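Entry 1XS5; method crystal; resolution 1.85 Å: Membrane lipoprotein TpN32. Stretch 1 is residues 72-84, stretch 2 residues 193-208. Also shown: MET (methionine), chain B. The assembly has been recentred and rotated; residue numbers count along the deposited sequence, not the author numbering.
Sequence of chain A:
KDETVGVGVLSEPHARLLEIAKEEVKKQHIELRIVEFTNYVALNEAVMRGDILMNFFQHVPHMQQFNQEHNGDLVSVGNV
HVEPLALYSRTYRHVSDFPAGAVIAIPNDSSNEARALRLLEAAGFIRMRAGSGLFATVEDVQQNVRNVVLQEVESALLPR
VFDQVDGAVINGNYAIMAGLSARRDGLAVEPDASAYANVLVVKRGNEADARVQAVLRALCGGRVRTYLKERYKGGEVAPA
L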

# COMPACT_ATOMS: atom_id res chain seq x y z
N GLY A 72 -0.63 18.97 -4.75
CA GLY A 72 -0.84 18.78 -3.33
C GLY A 72 0.33 19.23 -2.49
O GLY A 72 1.45 19.42 -2.99
N ASP A 73 0.06 19.37 -1.20
CA ASP A 73 1.02 19.77 -0.18
C ASP A 73 1.01 18.78 1.04
O ASP A 73 1.14 19.18 2.20
CB ASP A 73 0.68 21.21 0.27
CG ASP A 73 1.79 21.85 1.11
OD1 ASP A 73 2.97 21.44 0.96
OD2 ASP A 73 1.47 22.78 1.90
N LEU A 74 0.85 17.49 0.74
CA LEU A 74 0.81 16.46 1.78
C LEU A 74 2.23 16.07 2.22
O LEU A 74 3.15 16.14 1.42
CB LEU A 74 0.12 15.21 1.23
CG LEU A 74 -1.32 15.47 0.75
CD1 LEU A 74 -1.91 14.17 0.21
CD2 LEU A 74 -2.16 16.00 1.89
N VAL A 75 2.37 15.67 3.48
CA VAL A 75 3.63 15.23 4.05
C VAL A 75 3.38 14.05 4.97
O VAL A 75 2.30 13.92 5.55
CB VAL A 75 4.33 16.29 4.93
CG1 VAL A 75 4.77 17.49 4.10
CG2 VAL A 75 3.41 16.70 6.05
N SER A 76 4.37 13.18 5.07
CA SER A 76 4.30 12.04 5.97
C SER A 76 4.78 12.47 7.34
O SER A 76 5.78 13.19 7.42
CB SER A 76 5.26 10.93 5.53
OG SER A 76 5.40 10.00 6.60
N VAL A 77 4.12 12.04 8.41
CA VAL A 77 4.61 12.37 9.74
C VAL A 77 5.29 11.15 10.37
O VAL A 77 5.82 11.23 11.47
CB VAL A 77 3.50 12.89 10.70
CG1 VAL A 77 2.82 14.08 10.08
CG2 VAL A 77 2.49 11.78 11.04
N GLY A 78 5.29 10.03 9.65
CA GLY A 78 5.93 8.85 10.14
C GLY A 78 5.60 7.53 9.47
O GLY A 78 4.47 7.33 9.00
N ASN A 79 6.60 6.64 9.39
CA ASN A 79 6.39 5.31 8.84
C ASN A 79 5.74 4.48 9.92
O ASN A 79 6.12 4.54 11.07
CB ASN A 79 7.71 4.61 8.48
CG ASN A 79 8.47 5.37 7.46
OD1 ASN A 79 7.90 5.91 6.51
ND2 ASN A 79 9.77 5.43 7.65
N VAL A 80 4.76 3.68 9.54
CA VAL A 80 4.03 2.84 10.46
C VAL A 80 4.25 1.33 10.23
O VAL A 80 4.52 0.56 11.17
CB VAL A 80 2.49 3.11 10.33
CG1 VAL A 80 1.74 2.24 11.28
CG2 VAL A 80 2.17 4.60 10.65
N HIS A 81 4.09 0.87 8.99
CA HIS A 81 4.25 -0.54 8.72
C HIS A 81 4.62 -0.79 7.27
O HIS A 81 4.55 0.13 6.47
CB HIS A 81 2.97 -1.30 9.06
CG HIS A 81 1.83 -1.11 8.07
ND1 HIS A 81 0.80 -0.22 8.28
CD2 HIS A 81 1.54 -1.75 6.91
CE1 HIS A 81 -0.08 -0.32 7.29
NE2 HIS A 81 0.35 -1.25 6.45
N VAL A 82 5.03 -2.03 6.96
CA VAL A 82 5.41 -2.45 5.61
C VAL A 82 4.47 -3.60 5.22
O VAL A 82 4.13 -4.42 6.07
CB VAL A 82 6.91 -2.93 5.51
CG1 VAL A 82 7.87 -1.78 5.86
CG2 VAL A 82 7.15 -4.14 6.42
N GLU A 83 4.01 -3.63 3.97
CA GLU A 83 3.09 -4.67 3.47
C GLU A 83 3.79 -5.17 2.20
O GLU A 83 3.62 -4.55 1.14
CB GLU A 83 1.80 -4.02 2.99
CG GLU A 83 0.61 -4.09 3.78
CD GLU A 83 -0.44 -3.11 3.21
OE1 GLU A 83 -0.80 -3.20 2.01
OE2 GLU A 83 -0.87 -2.23 3.96
N PRO A 84 4.56 -6.26 2.28
CA PRO A 84 5.23 -6.72 1.06
C PRO A 84 4.31 -7.01 -0.11
O PRO A 84 3.23 -7.64 0.02
CB PRO A 84 6.00 -7.98 1.50
CG PRO A 84 6.17 -7.79 3.02
CD PRO A 84 4.80 -7.19 3.40
N ALA A 193 10.60 -3.76 0.05
CA ALA A 193 9.35 -3.38 0.72
C ALA A 193 9.51 -2.26 1.75
O ALA A 193 8.59 -1.46 1.96
CB ALA A 193 8.72 -4.60 1.38
N SER A 194 10.67 -2.15 2.40
CA SER A 194 10.78 -1.09 3.39
C SER A 194 10.66 0.32 2.78
O SER A 194 10.20 1.26 3.45
CB SER A 194 12.07 -1.23 4.20
OG SER A 194 13.14 -0.66 3.45
N ALA A 195 11.06 0.49 1.51
CA ALA A 195 10.94 1.80 0.84
C ALA A 195 9.43 2.20 0.65
O ALA A 195 9.07 3.37 0.49
CB ALA A 195 11.61 1.74 -0.51
N TYR A 196 8.58 1.20 0.67
CA TYR A 196 7.16 1.41 0.47
C TYR A 196 6.36 1.31 1.75
O TYR A 196 5.18 0.95 1.74
CB TYR A 196 6.68 0.44 -0.61
CG TYR A 196 7.23 0.82 -1.98
CD1 TYR A 196 6.62 1.82 -2.75
CD2 TYR A 196 8.39 0.21 -2.50
CE1 TYR A 196 7.13 2.20 -3.99
CE2 TYR A 196 8.91 0.60 -3.74
CZ TYR A 196 8.27 1.59 -4.48
OH TYR A 196 8.75 1.95 -5.72
N ALA A 197 7.01 1.65 2.87
CA ALA A 197 6.35 1.68 4.18
C ALA A 197 5.14 2.63 4.09
O ALA A 197 5.20 3.70 3.46
CB ALA A 197 7.34 2.19 5.27
N ASN A 198 4.04 2.22 4.73
CA ASN A 198 2.80 2.99 4.75
C ASN A 198 2.94 4.02 5.86
O ASN A 198 3.42 3.72 6.96
CB ASN A 198 1.62 2.06 5.01
CG ASN A 198 1.21 1.29 3.74
OD1 ASN A 198 0.02 1.05 3.51
ND2 ASN A 198 2.20 0.90 2.90
N VAL A 199 2.47 5.22 5.57
CA VAL A 199 2.66 6.35 6.47
C VAL A 199 1.38 7.07 6.86
O VAL A 199 0.35 6.99 6.16
CB VAL A 199 3.55 7.42 5.80
CG1 VAL A 199 5.02 6.97 5.75
CG2 VAL A 199 3.06 7.66 4.37
N LEU A 200 1.46 7.80 7.97
CA LEU A 200 0.34 8.59 8.46
C LEU A 200 0.58 9.93 7.74
O LEU A 200 1.66 10.49 7.84
CB LEU A 200 0.44 8.75 9.98
CG LEU A 200 -0.69 9.60 10.56
CD1 LEU A 200 -2.05 8.92 10.20
CD2 LEU A 200 -0.50 9.76 12.09
N VAL A 201 -0.42 10.46 7.05
CA VAL A 201 -0.24 11.68 6.24
C VAL A 201 -1.12 12.84 6.63
O VAL A 201 -2.30 12.65 6.99
CB VAL A 201 -0.48 11.31 4.73
CG1 VAL A 201 -0.63 12.56 3.84
CG2 VAL A 201 0.71 10.44 4.25
N VAL A 202 -0.54 14.05 6.60
CA VAL A 202 -1.32 15.26 6.89
C VAL A 202 -0.94 16.37 5.93
O VAL A 202 -0.02 16.23 5.10
CB VAL A 202 -1.11 15.78 8.35
CG1 VAL A 202 -1.52 14.70 9.36
CG2 VAL A 202 0.38 16.19 8.56
N LYS A 203 -1.66 17.49 5.99
CA LYS A 203 -1.33 18.60 5.14
C LYS A 203 -0.09 19.28 5.74
O LYS A 203 0.06 19.31 6.94
CB LYS A 203 -2.48 19.58 5.09
CG LYS A 203 -2.18 20.79 4.28
CD LYS A 203 -3.11 21.88 4.73
CE LYS A 203 -4.42 21.73 4.01
NZ LYS A 203 -4.10 22.17 2.63
N ARG A 204 0.81 19.80 4.90
CA ARG A 204 2.01 20.46 5.42
C ARG A 204 1.49 21.60 6.31
O ARG A 204 0.60 22.36 5.91
CB ARG A 204 2.86 21.05 4.29
CG ARG A 204 4.17 21.65 4.76
CD ARG A 204 4.94 22.23 3.58
NE ARG A 204 5.49 21.22 2.68
CZ ARG A 204 6.46 20.36 3.01
NH1 ARG A 204 7.00 20.38 4.23
NH2 ARG A 204 6.93 19.49 2.10
N GLY A 205 2.04 21.70 7.51
CA GLY A 205 1.61 22.74 8.42
C GLY A 205 0.92 22.11 9.61
O GLY A 205 0.77 22.78 10.64
N ASN A 206 0.52 20.84 9.49
CA ASN A 206 -0.15 20.14 10.61
C ASN A 206 0.67 19.01 11.23
O ASN A 206 0.19 18.29 12.11
CB ASN A 206 -1.49 19.54 10.14
CG ASN A 206 -2.56 20.60 9.88
OD1 ASN A 206 -2.56 21.66 10.51
ND2 ASN A 206 -3.49 20.30 8.97
N GLU A 207 1.92 18.85 10.80
CA GLU A 207 2.79 17.78 11.34
C GLU A 207 2.95 17.75 12.85
O GLU A 207 3.03 16.68 13.46
CB GLU A 207 4.20 17.86 10.72
CG GLU A 207 4.22 18.06 9.24
CD GLU A 207 4.23 19.54 8.81
OE1 GLU A 207 3.33 20.31 9.21
OE2 GLU A 207 5.14 19.90 8.05
N ALA A 208 3.01 18.95 13.44
CA ALA A 208 3.17 19.09 14.88
C ALA A 208 1.85 19.08 15.68
O ALA A 208 1.87 19.05 16.93
CB ALA A 208 3.95 20.37 15.18
N MET B . -1.25 -0.62 1.47
CA MET B . -0.70 -0.35 0.09
C MET B . 0.68 -1.00 -0.15
O MET B . 0.88 -1.63 -1.22
CB MET B . -0.57 1.17 -0.15
CG MET B . -0.31 1.49 -1.60
SD MET B . -0.11 3.25 -1.95
CE MET B . -1.89 3.74 -1.97
OXT MET B . 1.56 -0.85 0.73
O HOH W 1 4.02 -1.38 1.98

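The contact is first a matter of backbone. Strand 74-82 runs antiparallel to strand 198-203, and the two exchange main-chain hydrogen bonds, which ask little of the side chains. Val75 and Val202 form a reciprocal pair, Val75 N to Val202 O at 2.9 Å and Val202 N to Val75 O at 3.0 Å. Val77 N then reaches Leu200 O at 3.0 Å, and Val80 N reaches Asn198 O at 2.9 Å. Between Asn79 and His81 the register slips by one residue, a beta bulge, yet pairing resumes at once: Asn198 N donates to His81 O at 2.8 Å. Gly78 lies just before the slip with phi/psi of 164/146, where a CB would jam against the preceding carbonyl, so glycine suits the place on backbone grounds alone.

Apolar packing fills the sheet around this ladder. Beta-branched valines, at ease in extended chain, supply much of it. Val75 CG2 meets Val202 CG2 at 4.0 Å, while Val77 points toward the partner stretch, its CG1 3.6 Å from Val202 CG2 and its CG2 3.8 Å from Leu200 CD2. On the face carrying Ser76, Val201 and Val199, the small serine turns its OG back to Gly78 N, which donates to it at 3.1 Å. Toward the other end, Val82 CG1 rests 4.0 Å from Ala197 CB; Ala197 points its short side chain toward the first stretch.

Charge closes the end near Asp73. Arg204 N donates to Asp73 O at 2.8 Å, extending the ladder beyond the strands, and the side chains add a salt bridge, Asp73 OD1 to Arg204 NE at 3.1 Å, whose hydrogen bond is weak. The long arginine also lays a guanidinium face over Val75, CZ being 3.5 Å from Val75 CG1, so one exposed side chain serves both charge and apolar cover.

At the opposite end, buried polar groups are held by ligand and by one another. Asn198 CB sits over a face of the His81 ring, 3.9 Å from its centroid, and His81 NE2 donates to Glu83 OE2 at 2.9 Å. Glu83 and Asn198 converge on the bound methionine: its N donates to Glu83 OE1 at 2.7 Å and to Asn198 OD1 at 2.9 Å, while Asn198 ND2 donates to its OXT at 2.9 Å. Asparagine suits this site because its amide both accepts and donates, matching the ligand's amino and carboxylate groups together. The rule is economical: backbone sets the register, valines fill it, a salt bridge finishes one end, and toward the other the polar residues turn to the ligand.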